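Local coordinates for protein sulfatase (PDB 6USS) that probably hydrolyses aryl sulfate esters as a calcium-dependent gut bacterial sulfatase, here with its catalytic residue replaced, at residues E62-P67 with P283-Y288. The protein carries 1 engineered substitution. Residues are numbered along the deposited sequence; the frame is centred on the assembly and turned at random.
Sequences EVYETP and PKEAAY
The carboxylate of Glu285 lies at an angle to the phenol of Tyr64, and their oxygens are bridged rather than bonded: Glu285 OE1 stands 3.9 Å from Tyr64 OH, and no direct hydrogen bond joins them. One water closes the gap, donating to Glu285 OE1 over 2.9 Å and lying 3.2 Å from Tyr64 OH. The carboxylate is turned 53° from the Tyr64 ring, so the two flat groups do not stack. A bend in the Glu285 chain (chi2 -56°) brings OE1 round to the water, while OE2 accepts a hydrogen bond from Asp334 N and forms a salt bridge with Arg333 NE; with both oxygens engaged, rotation of the carboxylate should be limited. One turn later, where the backbone hydrogen bond from Tyr288 N to Lys284 O (3.0 Å) confirms the helical path, the second tyrosine is reached. These residues form the N-terminal turns of helix 283-308, inside the alkaline-phosphatase-like sulfatase domain, and Tyr64 comes from the loop just after helix 59-63. Tyr288 CG is anti to the backbone N (chi1 -158°), which sets its CD2 3.7 Å from Tyr64 OH. That hydroxyl approaches the Tyr288 ring at its edge, near the ring plane, and the nearest carbon pair, Tyr64 CZ and Tyr288 CD2, is 4.3 Å apart. Arg333 makes a cation-pi contact with Tyr288, whose OH hydrogen-bonds Asp48 and whose side chain lies about 6 Å from that of the calcium ligand Asp43.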
ATOM      1  N   GLU A  62      26.090 -27.298  19.200  1.00 16.79           N
ATOM      2  CA  GLU A  62      27.471 -26.961  19.523  1.00 16.77           C
ATOM      3  C   GLU A  62      28.123 -26.149  18.406  1.00 18.36           C
ATOM      4  O   GLU A  62      28.914 -25.242  18.683  1.00 19.63           O
ATOM      5  CB  GLU A  62      28.285 -28.228  19.820  1.00 15.39           C
ATOM      6  CG  GLU A  62      27.813 -29.084  21.010  1.00 18.49           C
ATOM      7  CD  GLU A  62      27.959 -28.402  22.378  1.00 24.88           C
ATOM      8  OE1 GLU A  62      28.302 -27.196  22.447  1.00 23.45           O
ATOM      9  OE2 GLU A  62      27.720 -29.085  23.399  1.00 26.04           O
ATOM     10  N   VAL A  63      27.805 -26.439  17.140  1.00 16.81           N
ATOM     11  CA  VAL A  63      28.567 -25.793  16.065  1.00 23.41           C
ATOM     12  C   VAL A  63      27.974 -24.449  15.612  1.00 21.22           C
ATOM     13  O   VAL A  63      28.727 -23.538  15.253  1.00 20.17           O
ATOM     14  CB  VAL A  63      28.764 -26.747  14.859  1.00 24.90           C
ATOM     15  CG1 VAL A  63      29.303 -28.074  15.316  1.00 21.96           C
ATOM     16  CG2 VAL A  63      27.484 -26.939  14.032  1.00 20.68           C
ATOM     17  N   TYR A  64      26.653 -24.287  15.620  1.00 19.26           N
ATOM     18  CA  TYR A  64      26.074 -23.037  15.141  1.00 21.03           C
ATOM     19  C   TYR A  64      26.185 -21.951  16.206  1.00 17.50           C
ATOM     20  O   TYR A  64      26.416 -22.218  17.386  1.00 18.19           O
ATOM     21  CB  TYR A  64      24.608 -23.231  14.740  1.00 18.04           C
ATOM     22  CG  TYR A  64      24.425 -24.230  13.613  1.00 20.63           C
ATOM     23  CD1 TYR A  64      25.227 -24.173  12.473  1.00 17.91           C
ATOM     24  CD2 TYR A  64      23.452 -25.224  13.684  1.00 17.99           C
ATOM     25  CE1 TYR A  64      25.078 -25.085  11.441  1.00 15.05           C
ATOM     26  CE2 TYR A  64      23.286 -26.140  12.649  1.00 17.89           C
ATOM     27  CZ  TYR A  64      24.110 -26.070  11.526  1.00 19.89           C
ATOM     28  OH  TYR A  64      23.963 -26.979  10.487  1.00 11.40           O
ATOM     29  N   GLU A  65      26.027 -20.704  15.777  1.00 21.23           N
ATOM     30  CA  GLU A  65      26.121 -19.562  16.687  1.00 19.47           C
ATOM     31  C   GLU A  65      24.934 -18.627  16.462  1.00 20.89           C
ATOM     32  O   GLU A  65      24.935 -17.804  15.539  1.00 23.04           O
ATOM     33  CB  GLU A  65      27.448 -18.845  16.512  1.00 17.36           C
ATOM     34  CG  GLU A  65      28.633 -19.703  16.906  1.00 20.75           C
ATOM     35  CD  GLU A  65      29.956 -19.034  16.606  1.00 26.29           C
ATOM     36  OE1 GLU A  65      29.971 -17.797  16.406  1.00 32.01           O
ATOM     37  OE2 GLU A  65      30.984 -19.740  16.551  1.00 27.91           O
ATOM     38  N   THR A  66      23.916 -18.755  17.310  1.00 18.97           N
ATOM     39  CA  THR A  66      22.782 -17.836  17.331  1.00 18.18           C
ATOM     40  C   THR A  66      22.693 -17.223  18.727  1.00 23.14           C
ATOM     41  O   THR A  66      21.752 -17.501  19.488  1.00 24.59           O
ATOM     42  CB  THR A  66      21.481 -18.537  16.939  1.00 20.34           C
ATOM     43  OG1 THR A  66      21.231 -19.659  17.806  1.00 19.26           O
ATOM     44  CG2 THR A  66      21.562 -19.019  15.497  1.00 16.58           C
ATOM     45  N   PRO A  67      23.667 -16.392  19.104  1.00 19.78           N
ATOM     46  CA  PRO A  67      23.646 -15.837  20.467  1.00 18.45           C
ATOM     47  C   PRO A  67      22.463 -14.923  20.709  1.00 22.07           C
ATOM     48  O   PRO A  67      22.020 -14.801  21.861  1.00 20.10           O
ATOM     49  CB  PRO A  67      24.971 -15.071  20.557  1.00 13.42           C
ATOM     50  CG  PRO A  67      25.225 -14.642  19.117  1.00 17.84           C
ATOM     51  CD  PRO A  67      24.750 -15.815  18.285  1.00 17.20           C
ATOM     52  N   PRO A 283      33.295 -27.075   3.866  1.00 26.68           N
ATOM     53  CA  PRO A 283      32.895 -25.794   3.252  1.00 22.41           C
ATOM     54  C   PRO A 283      31.393 -25.610   3.139  1.00 25.75           C
ATOM     55  O   PRO A 283      30.875 -24.539   3.491  1.00 27.66           O
ATOM     56  CB  PRO A 283      33.566 -25.853   1.876  1.00 19.66           C
ATOM     57  CG  PRO A 283      34.753 -26.719   2.082  1.00 19.53           C
ATOM     58  CD  PRO A 283      34.320 -27.774   3.073  1.00 22.06           C
ATOM     59  N   LYS A 284      30.681 -26.630   2.651  1.00 23.88           N
ATOM     60  CA  LYS A 284      29.223 -26.581   2.595  1.00 20.73           C
ATOM     61  C   LYS A 284      28.639 -26.233   3.956  1.00 21.96           C
ATOM     62  O   LYS A 284      27.795 -25.334   4.076  1.00 21.67           O
ATOM     63  CB  LYS A 284      28.670 -27.923   2.112  1.00 19.24           C
ATOM     64  CG  LYS A 284      28.857 -28.195   0.647  1.00 19.53           C
ATOM     65  CD  LYS A 284      28.300 -29.566   0.305  1.00 19.97           C
ATOM     66  CE  LYS A 284      28.429 -29.873  -1.167  1.00 18.57           C
ATOM     67  NZ  LYS A 284      29.838 -30.054  -1.534  1.00 20.66           N
ATOM     68  N   GLU A 285      29.102 -26.912   5.007  1.00 18.41           N
ATOM     69  CA  GLU A 285      28.533 -26.658   6.327  1.00 21.96           C
ATOM     70  C   GLU A 285      29.007 -25.317   6.898  1.00 22.01           C
ATOM     71  O   GLU A 285      28.258 -24.657   7.625  1.00 19.24           O
ATOM     72  CB  GLU A 285      28.855 -27.821   7.277  1.00 21.91           C
ATOM     73  CG  GLU A 285      28.208 -29.169   6.888  1.00 21.90           C
ATOM     74  CD  GLU A 285      26.684 -29.109   6.751  1.00 25.02           C
ATOM     75  OE1 GLU A 285      25.980 -29.017   7.789  1.00 23.82           O
ATOM     76  OE2 GLU A 285      26.184 -29.153   5.601  1.00 20.48           O
ATOM     77  N   ALA A 286      30.226 -24.882   6.573  1.00 18.65           N
ATOM     78  CA  ALA A 286      30.648 -23.555   7.005  1.00 22.52           C
ATOM     79  C   ALA A 286      29.796 -22.464   6.355  1.00 25.07           C
ATOM     80  O   ALA A 286      29.467 -21.466   7.001  1.00 23.47           O
ATOM     81  CB  ALA A 286      32.126 -23.332   6.699  1.00 23.50           C
ATOM     82  N   ALA A 287      29.424 -22.633   5.080  1.00 19.81           N
ATOM     83  CA  ALA A 287      28.541 -21.651   4.455  1.00 20.18           C
ATOM     84  C   ALA A 287      27.146 -21.673   5.085  1.00 24.21           C
ATOM     85  O   ALA A 287      26.527 -20.615   5.272  1.00 21.11           O
ATOM     86  CB  ALA A 287      28.463 -21.879   2.946  1.00 14.55           C
ATOM     87  N   TYR A 288      26.624 -22.857   5.416  1.00 19.70           N
ATOM     88  CA  TYR A 288      25.325 -22.903   6.080  1.00 20.65           C
ATOM     89  C   TYR A 288      25.390 -22.194   7.429  1.00 21.12           C
ATOM     90  O   TYR A 288      24.576 -21.308   7.719  1.00 25.78           O
ATOM     91  CB  TYR A 288      24.852 -24.354   6.242  1.00 20.45           C
ATOM     92  CG  TYR A 288      23.342 -24.528   6.417  1.00 23.46           C
ATOM     93  CD1 TYR A 288      22.450 -24.200   5.393  1.00 23.21           C
ATOM     94  CD2 TYR A 288      22.812 -25.042   7.599  1.00 18.39           C
ATOM     95  CE1 TYR A 288      21.063 -24.367   5.551  1.00 18.41           C
ATOM     96  CE2 TYR A 288      21.437 -25.213   7.762  1.00 21.11           C
ATOM     97  CZ  TYR A 288      20.569 -24.870   6.735  1.00 21.29           C
ATOM     98  OH  TYR A 288      19.215 -25.041   6.904  1.00 19.00           O
TER
HETATM   99  O   HOH W   1      26.966 -28.209  10.430  1.00 16.25           O